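Local coordinates for protein glycoside hydrolase, family 11\:clostridium cellulosome enzyme, dockerin type i\:polysaccharide (Clostridium thermocellum, PDB 2C71) that probably removes acetyl groups from xylan during plant cell-wall degradation, as a metal-dependent family 4 esterase related to peptidoglycan deacetylases, at residues A[84-87]-A[88-92]; A[106-110]-A[111-115]. One frame throughout, in Å; residues are numbered along the deposited sequence.

Interaction 1 (A[84-87]-A[88-92]); sequences ADTN and AVIQK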
ATOM      1  N   ALA A  84      -0.480  12.552 -11.545  1.00  7.10           N
ATOM      2  CA  ALA A  84      -1.178  12.271 -12.810  1.00  7.67           C
ATOM      3  C   ALA A  84      -0.420  11.278 -13.652  1.00  7.19           C
ATOM      4  O   ALA A  84      -1.025  10.369 -14.245  1.00  7.83           O
ATOM      5  CB  ALA A  84      -1.421  13.564 -13.594  1.00  9.21           C
ATOM      6  N   ASP A  85       0.890  11.420 -13.719  1.00  6.85           N
ATOM      7  CA  ASP A  85       1.675  10.522 -14.552  1.00  7.11           C
ATOM      8  C   ASP A  85       1.608   9.087 -13.992  1.00  6.47           C
ATOM      9  O   ASP A  85       1.560   8.122 -14.739  1.00  7.34           O
ATOM     10  CB  ASP A  85       3.117  11.004 -14.660  1.00  7.38           C
ATOM     11  CG  ASP A  85       3.317  12.223 -15.516  1.00  8.84           C
ATOM     12  OD1 ASP A  85       2.326  12.713 -16.114  1.00 11.37           O
ATOM     13  OD2 ASP A  85       4.473  12.711 -15.597  1.00 10.32           O
ATOM     14  N   THR A  86       1.578   8.973 -12.666  1.00  6.19           N
ATOM     15  CA  THR A  86       1.438   7.660 -11.999  1.00  5.99           C
ATOM     16  C   THR A  86       0.068   7.036 -12.291  1.00  6.14           C
ATOM     17  O   THR A  86      -0.050   5.871 -12.644  1.00  6.78           O
ATOM     18  CB  THR A  86       1.760   7.793 -10.523  1.00  5.82           C
ATOM     19  OG1 THR A  86       3.110   8.284 -10.358  1.00  5.88           O
ATOM     20  CG2 THR A  86       1.646   6.461  -9.799  1.00  6.05           C
ATOM     21  N   ASN A  87      -0.987   7.853 -12.134  1.00  6.20           N
ATOM     22  CA  ASN A  87      -2.309   7.345 -12.449  1.00  6.83           C
ATOM     23  C   ASN A  87      -2.386   6.852 -13.902  1.00  7.12           C
ATOM     24  O   ASN A  87      -3.044   5.856 -14.198  1.00  7.95           O
ATOM     25  CB  ASN A  87      -3.374   8.392 -12.221  1.00  7.89           C
ATOM     26  CG  ASN A  87      -3.667   8.682 -10.765  1.00  7.96           C
ATOM     27  OD1 ASN A  87      -3.363   7.914  -9.857  1.00  8.62           O
ATOM     28  ND2 ASN A  87      -4.288   9.866 -10.538  1.00 11.03           N
ATOM     29  N   ALA A  88      -1.754   7.594 -14.819  1.00  7.47           N
ATOM     30  CA  ALA A  88      -1.875   7.236 -16.224  1.00  8.61           C
ATOM     31  C   ALA A  88      -1.264   5.885 -16.541  1.00  8.06           C
ATOM     32  O   ALA A  88      -1.826   5.089 -17.311  1.00  8.74           O
ATOM     33  CB  ALA A  88      -1.273   8.305 -17.109  1.00 10.48           C
ATOM     34  N   VAL A  89      -0.086   5.578 -15.968  1.00  7.59           N
ATOM     35  CA  VAL A  89       0.529   4.277 -16.237  1.00  7.56           C
ATOM     36  C   VAL A  89      -0.234   3.171 -15.556  1.00  7.01           C
ATOM     37  O   VAL A  89      -0.352   2.073 -16.117  1.00  7.82           O
ATOM     38  CB  VAL A  89       2.038   4.261 -15.944  1.00  8.94           C
ATOM     39  CG1 VAL A  89       2.836   5.104 -16.909  1.00 12.78           C
ATOM     40  CG2 VAL A  89       2.365   4.607 -14.498  1.00  8.04           C
ATOM     41  N   ILE A  90      -0.773   3.435 -14.366  1.00  6.83           N
ATOM     42  CA  ILE A  90      -1.610   2.425 -13.717  1.00  7.50           C
ATOM     43  C   ILE A  90      -2.844   2.118 -14.578  1.00  7.22           C
ATOM     44  O   ILE A  90      -3.192   0.961 -14.822  1.00  8.05           O
ATOM     45  CB  ILE A  90      -2.022   2.850 -12.310  1.00  7.03           C
ATOM     46  CG1 ILE A  90      -0.801   2.952 -11.400  1.00  7.41           C
ATOM     47  CG2 ILE A  90      -3.087   1.880 -11.740  1.00  9.00           C
ATOM     48  CD1 ILE A  90      -1.040   3.711 -10.129  1.00  8.14           C
ATOM     49  N   GLN A  91      -3.498   3.138 -15.062  1.00  7.75           N
ATOM     50  CA  GLN A  91      -4.689   2.928 -15.919  1.00  9.17           C
ATOM     51  C   GLN A  91      -4.337   2.100 -17.148  1.00  8.24           C
ATOM     52  O   GLN A  91      -5.079   1.214 -17.575  1.00  9.07           O
ATOM     53  CB  GLN A  91      -5.305   4.269 -16.297  1.00 10.96           C
ATOM     54  CG  GLN A  91      -6.505   4.162 -17.200  1.00 17.56           C
ATOM     55  CD  GLN A  91      -7.708   3.443 -16.656  1.00 22.70           C
ATOM     56  OE1 GLN A  91      -8.189   3.684 -15.528  1.00 27.54           O
ATOM     57  NE2 GLN A  91      -8.218   2.524 -17.479  1.00 22.82           N
ATOM     58  N   LYS A  92      -3.213   2.422 -17.751  1.00  7.77           N
ATOM     59  CA  LYS A  92      -2.806   1.773 -18.986  1.00  8.51           C
ATOM     60  C   LYS A  92      -2.705   0.256 -18.826  1.00  7.94           C
ATOM     61  O   LYS A  92      -3.139  -0.505 -19.719  1.00  9.53           O
ATOM     62  CB  LYS A  92      -1.481   2.369 -19.480  1.00 10.03           C
ATOM     63  CG  LYS A  92      -1.023   1.775 -20.786  1.00 10.94           C
ATOM     64  CD  LYS A  92       0.151   2.500 -21.301  1.00 15.07           C
ATOM     65  CE  LYS A  92       0.765   1.850 -22.514  1.00 20.52           C
ATOM     66  NZ  LYS A  92       1.999   2.622 -22.991  1.00 24.20           N
TER

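Interaction 2 (A[106-110]-A[111-115]); sequences LETSP and TLFNN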
ATOM      1  N   LEU A 106       5.681   9.442   4.210  1.00  8.30           N
ATOM      2  CA  LEU A 106       4.572   9.861   5.060  1.00  8.75           C
ATOM      3  C   LEU A 106       4.606  11.360   5.324  1.00  9.70           C
ATOM      4  O   LEU A 106       3.926  11.823   6.238  1.00 13.01           O
ATOM      5  CB  LEU A 106       4.422   9.067   6.345  1.00 10.71           C
ATOM      6  CG  LEU A 106       4.243   7.560   6.126  1.00 11.70           C
ATOM      7  CD1 LEU A 106       4.074   6.843   7.418  1.00 16.55           C
ATOM      8  CD2 LEU A 106       3.032   7.258   5.214  1.00 13.20           C
ATOM      9  N   GLU A 107       5.277  12.149   4.479  1.00  8.94           N
ATOM     10  CA  GLU A 107       5.409  13.584   4.689  1.00  9.71           C
ATOM     11  C   GLU A 107       4.307  14.354   3.982  1.00  9.17           C
ATOM     12  O   GLU A 107       4.135  14.206   2.769  1.00  9.23           O
ATOM     13  CB  GLU A 107       6.766  14.071   4.200  1.00 10.28           C
ATOM     14  CG  GLU A 107       7.883  13.631   5.124  1.00 13.68           C
ATOM     15  CD  GLU A 107       9.308  13.605   4.561  1.00 16.83           C
ATOM     16  OE1 GLU A 107       9.528  13.799   3.352  1.00 19.78           O
ATOM     17  OE2 GLU A 107      10.240  13.325   5.380  1.00 22.82           O
ATOM     18  N   THR A 108       3.542  15.177   4.727  1.00  9.84           N
ATOM     19  CA  THR A 108       2.452  15.947   4.172  1.00  9.17           C
ATOM     20  C   THR A 108       2.669  17.438   4.439  1.00  8.83           C
ATOM     21  O   THR A 108       3.512  17.838   5.273  1.00 10.24           O
ATOM     22  CB  THR A 108       1.085  15.499   4.677  1.00  9.38           C
ATOM     23  OG1 THR A 108       0.961  15.821   6.060  1.00 12.24           O
ATOM     24  CG2 THR A 108       0.865  13.984   4.445  1.00 11.67           C
ATOM     25  N   SER A 109       1.866  18.238   3.744  1.00  9.88           N
ATOM     26  CA  SER A 109       1.761  19.681   3.953  1.00  9.93           C
ATOM     27  C   SER A 109       0.377  20.062   3.500  1.00  8.91           C
ATOM     28  O   SER A 109      -0.246  19.326   2.751  1.00  8.92           O
ATOM     29  CB  SER A 109       2.813  20.463   3.148  1.00 10.02           C
ATOM     30  OG  SER A 109       2.574  20.247   1.760  1.00 10.13           O
ATOM     31  N   PRO A 110      -0.069  21.282   3.854  1.00  9.06           N
ATOM     32  CA  PRO A 110      -1.327  21.800   3.280  1.00  9.32           C
ATOM     33  C   PRO A 110      -1.308  21.796   1.771  1.00  9.10           C
ATOM     34  O   PRO A 110      -2.292  21.448   1.147  1.00  9.35           O
ATOM     35  CB  PRO A 110      -1.430  23.195   3.874  1.00 10.09           C
ATOM     36  CG  PRO A 110      -0.783  23.034   5.197  1.00 10.49           C
ATOM     37  CD  PRO A 110       0.425  22.169   4.926  1.00 10.71           C
ATOM     38  N   THR A 111      -0.175  22.184   1.176  1.00  9.04           N
ATOM     39  CA  THR A 111      -0.073  22.202  -0.275  1.00  8.69           C
ATOM     40  C   THR A 111      -0.254  20.815  -0.875  1.00  7.84           C
ATOM     41  O   THR A 111      -0.906  20.646  -1.901  1.00  8.50           O
ATOM     42  CB  THR A 111       1.261  22.860  -0.700  1.00  9.08           C
ATOM     43  OG1 THR A 111       1.305  24.196  -0.188  1.00 12.06           O
ATOM     44  CG2 THR A 111       1.416  22.907  -2.203  1.00 10.64           C
ATOM     45  N   LEU A 112       0.352  19.811  -0.257  1.00  7.23           N
ATOM     46  CA  LEU A 112       0.188  18.438  -0.760  1.00  7.25           C
ATOM     47  C   LEU A 112      -1.278  18.022  -0.691  1.00  7.60           C
ATOM     48  O   LEU A 112      -1.856  17.514  -1.667  1.00  7.91           O
ATOM     49  CB  LEU A 112       1.133  17.481  -0.045  1.00  7.81           C
ATOM     50  CG  LEU A 112       1.195  16.064  -0.622  1.00  6.85           C
ATOM     51  CD1 LEU A 112       1.690  16.084  -2.073  1.00  7.88           C
ATOM     52  CD2 LEU A 112       2.060  15.191   0.272  1.00  7.91           C
ATOM     53  N   PHE A 113      -1.903  18.206   0.479  1.00  8.05           N
ATOM     54  CA  PHE A 113      -3.309  17.874   0.629  1.00  8.61           C
ATOM     55  C   PHE A 113      -4.161  18.596  -0.385  1.00  8.75           C
ATOM     56  O   PHE A 113      -5.096  18.038  -0.942  1.00 11.36           O
ATOM     57  CB  PHE A 113      -3.819  18.216   2.036  1.00  9.11           C
ATOM     58  CG  PHE A 113      -3.572  17.128   3.047  1.00  9.14           C
ATOM     59  CD1 PHE A 113      -4.250  15.878   2.938  1.00  9.72           C
ATOM     60  CD2 PHE A 113      -2.722  17.315   4.113  1.00  9.75           C
ATOM     61  CE1 PHE A 113      -4.051  14.922   3.890  1.00 10.98           C
ATOM     62  CE2 PHE A 113      -2.550  16.342   5.071  1.00 10.76           C
ATOM     63  CZ  PHE A 113      -3.237  15.122   4.942  1.00 11.26           C
ATOM     64  N   ASN A 114      -3.864  19.880  -0.672  1.00 10.17           N
ATOM     65  CA  ASN A 114      -4.647  20.736  -1.584  0.50 10.01           C
ATOM     66  C   ASN A 114      -4.571  20.294  -3.007  1.00 10.20           C
ATOM     67  O   ASN A 114      -5.412  20.684  -3.812  1.00 14.48           O
ATOM     68  CB  ASN A 114      -4.215  22.210  -1.564  0.50  9.13           C
ATOM     69  CG  ASN A 114      -5.319  23.143  -1.974  0.50 12.37           C
ATOM     70  OD1 ASN A 114      -6.453  22.980  -1.556  0.50 14.42           O
ATOM     71  ND2 ASN A 114      -4.995  24.100  -2.830  0.50 16.01           N
ATOM     72  N   ASN A 115      -3.501  19.572  -3.378  1.00  8.82           N
ATOM     73  CA  ASN A 115      -3.225  19.292  -4.779  1.00  9.37           C
ATOM     74  C   ASN A 115      -3.305  17.818  -5.145  1.00  8.80           C
ATOM     75  O   ASN A 115      -2.948  17.463  -6.278  1.00 10.49           O
ATOM     76  CB  ASN A 115      -1.883  19.919  -5.159  1.00  9.16           C
ATOM     77  CG  ASN A 115      -1.987  21.415  -5.279  1.00 10.36           C
ATOM     78  OD1 ASN A 115      -2.533  21.931  -6.270  1.00 12.53           O
ATOM     79  ND2 ASN A 115      -1.538  22.098  -4.262  1.00 10.73           N
TER

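Interaction 1 (A[84-87]-A[88-92])
Asn87 O accepts from Gln91 N at 2.9 Å, one of the i to i+4 bonds that link 84-87 to 88-92 within a single alpha helix, residues 76-94 of the NodB-homology fold. The contact illustrates how the faces of one helix can meet different surroundings: Thr86 and Ile90 are buried, whereas Ala84, Ala88 and Gln91 are exposed. The backbone carries the polar part. The bond from Ala88 N to Ala84 O has the same length as that of Asn87. The methyl of Ala88 lies beyond the oxygen of that second carbonyl, its CB 3.5 Å from Ala84 O. From Val89 N to Asp85 O the bond lengthens to 3.3 Å, whereas Ile90 N reaches Thr86 O more directly, with an N-H...O angle of 166°.

The amide of Asn87 finds its partner outside the helix. With CG anti to the carbonyl carbon (chi1 -73°), it is carried back beside its own backbone N, and OD1 accepts a hydrogen bond from Asn63 ND2. That bond ties the helix to the end of strand 60-63, directly before the magnesium ligand His64. Asp85 stays with its own helix through a salt bridge to Lys81.

Thr86 divides its side chain between two tasks. Its hydroxyl stands beside the backbone N and bonds back to Ser82 O in the preceding turn, which leaves the methyl to face the next turn. Its carbonyl oxygen, besides receiving Ile90 N, is flanked by two hydrocarbon branches: Val89 CG2 lies 3.3 Å from Thr86 O, and Ile90 CG1 packs against the same oxygen. Ile90 bears on Ile61 of the sheet as well. Its chain extends (chi2 164°) back along the helix, bringing Ile90 CD1 to 3.9 Å from Thr86 CG2.

Interaction 2 (A[106-110]-A[111-115])
Ser109 is the N-cap of helix 110-115: its side chain caps Leu112 N, and its carbonyl accepts the first i to i+4 bond. The hydroxyl oxygen OG takes Leu112 N at 3.0 Å, a capping bond from the N-cap position, and Ser109 O receives Phe113 N in an almost straight bond (N-H...O 176°). The first helical turn thus starts with two of its amide hydrogens satisfied by one residue. The torsion places OG between the backbone N and the carbonyl carbon (chi1 63°), folded over toward the helix start, where it also bonds to Ala72 O. One residue on, Asn114 N donates to Pro110 O at 2.9 Å. Asn115 turns its amide back so that ND2 donates to Thr111 O over 2.8 Å, and Thr111 O lies close to the plane of the Asn115 side-chain amide.

Outside these bonds the contacts are van der Waals. Phe113 lays its ring obliquely against Thr108, with CE2 3.7 Å from Thr108 OG1, while Leu112 CD2 comes within 3.4 Å of Glu107 O and also meets Thr108 CA. Both side chains therefore fold back over the loop that leads into the helix.

Around the turn, Leu112 and Thr111 rest on Ile79 of helix 76-94, and Leu112 also touches Pro103. Toward strand 119-120, the ring of Phe113 stacks with that of Phe120, against which Thr108 and Leu112 pack too.

In the fold
Interaction 1 comes first along the chain, inside helix 76-94; interaction 2 follows, after strand 100-101, at the start of helix 110-115. Their centres are about 20 Å apart and their nearest atoms about 8 Å, without touching. Helix 76-94 nevertheless connects them: Thr86, Asn87 and Ile90 meet strand 60-63 of the main parallel sheet, while Ile79, earlier in the same helix, touches Thr111, Leu112 and Asn115. Strand 119-120 then pairs with 100-101 in a small separate sheet. The magnesium ion, held by Asp13 and His64, lies about 12 Å from the side chain of Thr86 and about 10 Å from that of Glu107, so neither contact reaches the metal directly.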